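Local coordinates for protein 2,3-dihydroxybenzoate-AMP ligase (Bacillus subtilis, PDB 1MDB) that belongs to the ANL superfamily of AMP-binding enzymes and binds adenosine monophosphate and 2,3-dihydroxy-benzoic acid, at residues A[124-130]-A[151-157]. Residue numbers count along the deposited sequence, not the author numbering.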
ATOM      1  N   ALA A 124       1.753 -23.756   2.036  1.00 31.67           N
ATOM      2  CA  ALA A 124       2.572 -24.909   1.673  1.00 31.34           C
ATOM      3  C   ALA A 124       4.050 -24.547   1.731  1.00 30.82           C
ATOM      4  O   ALA A 124       4.922 -25.430   1.748  1.00 31.26           O
ATOM      5  CB  ALA A 124       2.215 -25.383   0.272  1.00 30.87           C
ATOM      6  N   ALA A 125       4.331 -23.246   1.750  1.00 29.16           N
ATOM      7  CA  ALA A 125       5.702 -22.757   1.794  1.00 26.19           C
ATOM      8  C   ALA A 125       5.796 -21.335   2.343  1.00 25.65           C
ATOM      9  O   ALA A 125       4.830 -20.562   2.319  1.00 25.58           O
ATOM     10  CB  ALA A 125       6.326 -22.836   0.401  1.00 27.01           C
ATOM     11  N   TYR A 126       6.971 -21.006   2.860  1.00 26.18           N
ATOM     12  CA  TYR A 126       7.250 -19.695   3.448  1.00 25.76           C
ATOM     13  C   TYR A 126       8.543 -19.269   2.790  1.00 26.13           C
ATOM     14  O   TYR A 126       9.543 -19.988   2.863  1.00 26.94           O
ATOM     15  CB  TYR A 126       7.442 -19.846   4.963  1.00 26.72           C
ATOM     16  CG  TYR A 126       7.788 -18.589   5.758  1.00 25.94           C
ATOM     17  CD1 TYR A 126       8.485 -18.691   6.961  1.00 26.66           C
ATOM     18  CD2 TYR A 126       7.397 -17.321   5.336  1.00 25.35           C
ATOM     19  CE1 TYR A 126       8.786 -17.574   7.722  1.00 25.21           C
ATOM     20  CE2 TYR A 126       7.691 -16.195   6.092  1.00 23.18           C
ATOM     21  CZ  TYR A 126       8.388 -16.330   7.289  1.00 26.48           C
ATOM     22  OH  TYR A 126       8.677 -15.233   8.071  1.00 26.11           O
ATOM     23  N   ILE A 127       8.522 -18.120   2.128  1.00 25.92           N
ATOM     24  CA  ILE A 127       9.706 -17.615   1.433  1.00 27.13           C
ATOM     25  C   ILE A 127      10.243 -16.323   2.061  1.00 27.62           C
ATOM     26  O   ILE A 127       9.537 -15.312   2.134  1.00 27.89           O
ATOM     27  CB  ILE A 127       9.384 -17.378  -0.050  1.00 25.09           C
ATOM     28  CG1 ILE A 127       8.893 -18.692  -0.677  1.00 25.54           C
ATOM     29  CG2 ILE A 127      10.616 -16.858  -0.781  1.00 27.20           C
ATOM     30  CD1 ILE A 127       8.551 -18.589  -2.167  1.00 22.48           C
ATOM     31  N   ILE A 128      11.499 -16.370   2.501  1.00 26.37           N
ATOM     32  CA  ILE A 128      12.149 -15.235   3.160  1.00 27.36           C
ATOM     33  C   ILE A 128      13.580 -14.981   2.687  1.00 29.67           C
ATOM     34  O   ILE A 128      14.196 -15.826   2.028  1.00 29.71           O
ATOM     35  CB  ILE A 128      12.275 -15.469   4.678  1.00 26.74           C
ATOM     36  CG1 ILE A 128      12.971 -16.815   4.921  1.00 27.21           C
ATOM     37  CG2 ILE A 128      10.911 -15.422   5.355  1.00 29.17           C
ATOM     38  CD1 ILE A 128      13.453 -17.017   6.343  1.00 25.21           C
ATOM     39  N   PRO A 129      14.121 -13.792   2.998  1.00 29.32           N
ATOM     40  CA  PRO A 129      15.501 -13.498   2.599  1.00 30.49           C
ATOM     41  C   PRO A 129      16.302 -14.039   3.786  1.00 32.11           C
ATOM     42  O   PRO A 129      15.706 -14.405   4.803  1.00 33.37           O
ATOM     43  CB  PRO A 129      15.519 -11.972   2.531  1.00 31.59           C
ATOM     44  CG  PRO A 129      14.570 -11.585   3.653  1.00 30.03           C
ATOM     45  CD  PRO A 129      13.430 -12.578   3.475  1.00 27.18           C
ATOM     46  N   ASP A 130      17.623 -14.123   3.685  1.00 33.47           N
ATOM     47  CA  ASP A 130      18.386 -14.608   4.831  1.00 33.73           C
ATOM     48  C   ASP A 130      18.327 -13.569   5.944  1.00 33.64           C
ATOM     49  O   ASP A 130      18.012 -13.874   7.092  1.00 33.41           O
ATOM     50  CB  ASP A 130      19.854 -14.881   4.458  1.00 34.77           C
ATOM     51  CG  ASP A 130      20.436 -13.837   3.522  1.00 36.70           C
ATOM     52  OD1 ASP A 130      19.936 -12.694   3.494  1.00 37.75           O
ATOM     53  OD2 ASP A 130      21.413 -14.161   2.812  1.00 38.21           O
ATOM     54  N   LEU A 151       4.745 -26.861   8.585  1.00 40.61           N
ATOM     55  CA  LEU A 151       5.331 -25.995   7.560  1.00 39.63           C
ATOM     56  C   LEU A 151       6.741 -26.506   7.298  1.00 40.13           C
ATOM     57  O   LEU A 151       7.663 -26.190   8.051  1.00 42.92           O
ATOM     58  CB  LEU A 151       5.388 -24.545   8.058  1.00 37.78           C
ATOM     59  CG  LEU A 151       6.064 -23.511   7.141  1.00 38.19           C
ATOM     60  CD1 LEU A 151       5.300 -23.419   5.835  1.00 34.41           C
ATOM     61  CD2 LEU A 151       6.114 -22.143   7.831  1.00 34.55           C
ATOM     62  N   LYS A 152       6.924 -27.288   6.237  1.00 39.55           N
ATOM     63  CA  LYS A 152       8.246 -27.850   5.957  1.00 39.25           C
ATOM     64  C   LYS A 152       9.026 -27.305   4.769  1.00 37.62           C
ATOM     65  O   LYS A 152      10.153 -27.746   4.510  1.00 37.52           O
ATOM     66  CB  LYS A 152       8.149 -29.371   5.841  1.00 42.63           C
ATOM     67  CG  LYS A 152       7.930 -30.056   7.185  1.00 46.94           C
ATOM     68  CD  LYS A 152       7.862 -31.566   7.048  1.00 47.89           C
ATOM     69  CE  LYS A 152       6.690 -31.983   6.176  1.00 49.97           C
ATOM     70  NZ  LYS A 152       6.498 -33.460   6.180  1.00 51.37           N
ATOM     71  N   ASN A 153       8.444 -26.358   4.041  1.00 33.21           N
ATOM     72  CA  ASN A 153       9.150 -25.772   2.914  1.00 31.29           C
ATOM     73  C   ASN A 153       9.475 -24.315   3.218  1.00 29.67           C
ATOM     74  O   ASN A 153       8.691 -23.413   2.928  1.00 28.56           O
ATOM     75  CB  ASN A 153       8.317 -25.893   1.636  1.00 33.46           C
ATOM     76  CG  ASN A 153       8.124 -27.341   1.211  1.00 38.67           C
ATOM     77  OD1 ASN A 153       9.057 -28.142   1.282  1.00 39.58           O
ATOM     78  ND2 ASN A 153       6.915 -27.682   0.758  1.00 39.05           N
ATOM     79  N   ILE A 154      10.629 -24.105   3.843  1.00 28.82           N
ATOM     80  CA  ILE A 154      11.101 -22.772   4.201  1.00 27.74           C
ATOM     81  C   ILE A 154      12.159 -22.448   3.175  1.00 26.16           C
ATOM     82  O   ILE A 154      13.221 -23.062   3.164  1.00 26.39           O
ATOM     83  CB  ILE A 154      11.755 -22.749   5.600  1.00 29.27           C
ATOM     84  CG1 ILE A 154      10.749 -23.191   6.660  1.00 26.74           C
ATOM     85  CG2 ILE A 154      12.306 -21.349   5.893  1.00 27.92           C
ATOM     86  CD1 ILE A 154       9.538 -22.329   6.750  1.00 29.97           C
ATOM     87  N   ILE A 155      11.862 -21.494   2.304  1.00 26.73           N
ATOM     88  CA  ILE A 155      12.788 -21.116   1.243  1.00 26.47           C
ATOM     89  C   ILE A 155      13.452 -19.777   1.545  1.00 28.24           C
ATOM     90  O   ILE A 155      12.780 -18.790   1.874  1.00 30.33           O
ATOM     91  CB  ILE A 155      12.049 -21.055  -0.101  1.00 26.81           C
ATOM     92  CG1 ILE A 155      11.389 -22.414  -0.367  1.00 27.67           C
ATOM     93  CG2 ILE A 155      13.011 -20.659  -1.209  1.00 23.73           C
ATOM     94  CD1 ILE A 155      10.301 -22.403  -1.447  1.00 27.71           C
ATOM     95  N   VAL A 156      14.774 -19.748   1.427  1.00 27.04           N
ATOM     96  CA  VAL A 156      15.542 -18.553   1.733  1.00 26.30           C
ATOM     97  C   VAL A 156      16.339 -18.012   0.567  1.00 28.80           C
ATOM     98  O   VAL A 156      17.135 -18.735  -0.046  1.00 30.36           O
ATOM     99  CB  VAL A 156      16.537 -18.819   2.876  1.00 25.59           C
ATOM    100  CG1 VAL A 156      17.275 -17.542   3.235  1.00 25.96           C
ATOM    101  CG2 VAL A 156      15.807 -19.394   4.080  1.00 25.78           C
ATOM    102  N   ALA A 157      16.131 -16.740   0.248  1.00 28.05           N
ATOM    103  CA  ALA A 157      16.900 -16.134  -0.820  1.00 29.89           C
ATOM    104  C   ALA A 157      18.141 -15.639  -0.098  1.00 31.09           C
ATOM    105  O   ALA A 157      18.099 -14.637   0.614  1.00 30.76           O
ATOM    106  CB  ALA A 157      16.130 -14.972  -1.469  1.00 31.52           C
TER
HETATM  107  O   HOH W   1       5.415 -27.568   3.882  1.00 34.57           O
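Neighbouring parallel strands sort their side chains in matched rows, and strands 125-129 and 154-157 illustrate the rule. On one face Ile127 lies beside Ile155, CG1 of the former 4.0 Å from CB of the latter, and both touch Phe67 of helix 53-70. On the other, Tyr126 CB meets Ile154 CD1 at 3.7 Å and Leu151 CD2 at 3.9 Å, while Ile128 CG1 rests 3.9 Å from Val156 CG2; here helix 137-147 packs over Tyr126, Ile128 and Ile154, and the Tyr126 hydroxyl reaches beyond the pair to hydrogen-bond with Gln81. Between the two apolar layers the backbones zip together in the staggered parallel pattern: Tyr126 N to Asn153 O (3.0 Å), Ile155 N to Tyr126 O, Ile128 N to Ile155 O and Ala157 N to Ile128 O (each 2.8 Å), then Asp130 N to Ala157 O (3.1 Å). At the Ala124 end of the contact a side chain takes over, Asn153 ND2 donating to Ala124 O at 3.2 Å, and a water bridges that same carbonyl to Lys152 N. Helix 137-147 makes the connection between the parallel strands a right-handed beta-alpha-beta crossover; strand 125-132 bonds on its other edge to strand 77-80. The chemistry thus divides: regular main-chain bonds set the register, largely apolar side chains on both faces pack the sheet against its helices, and side-chain amide and water satisfy the Ala124 carbonyl.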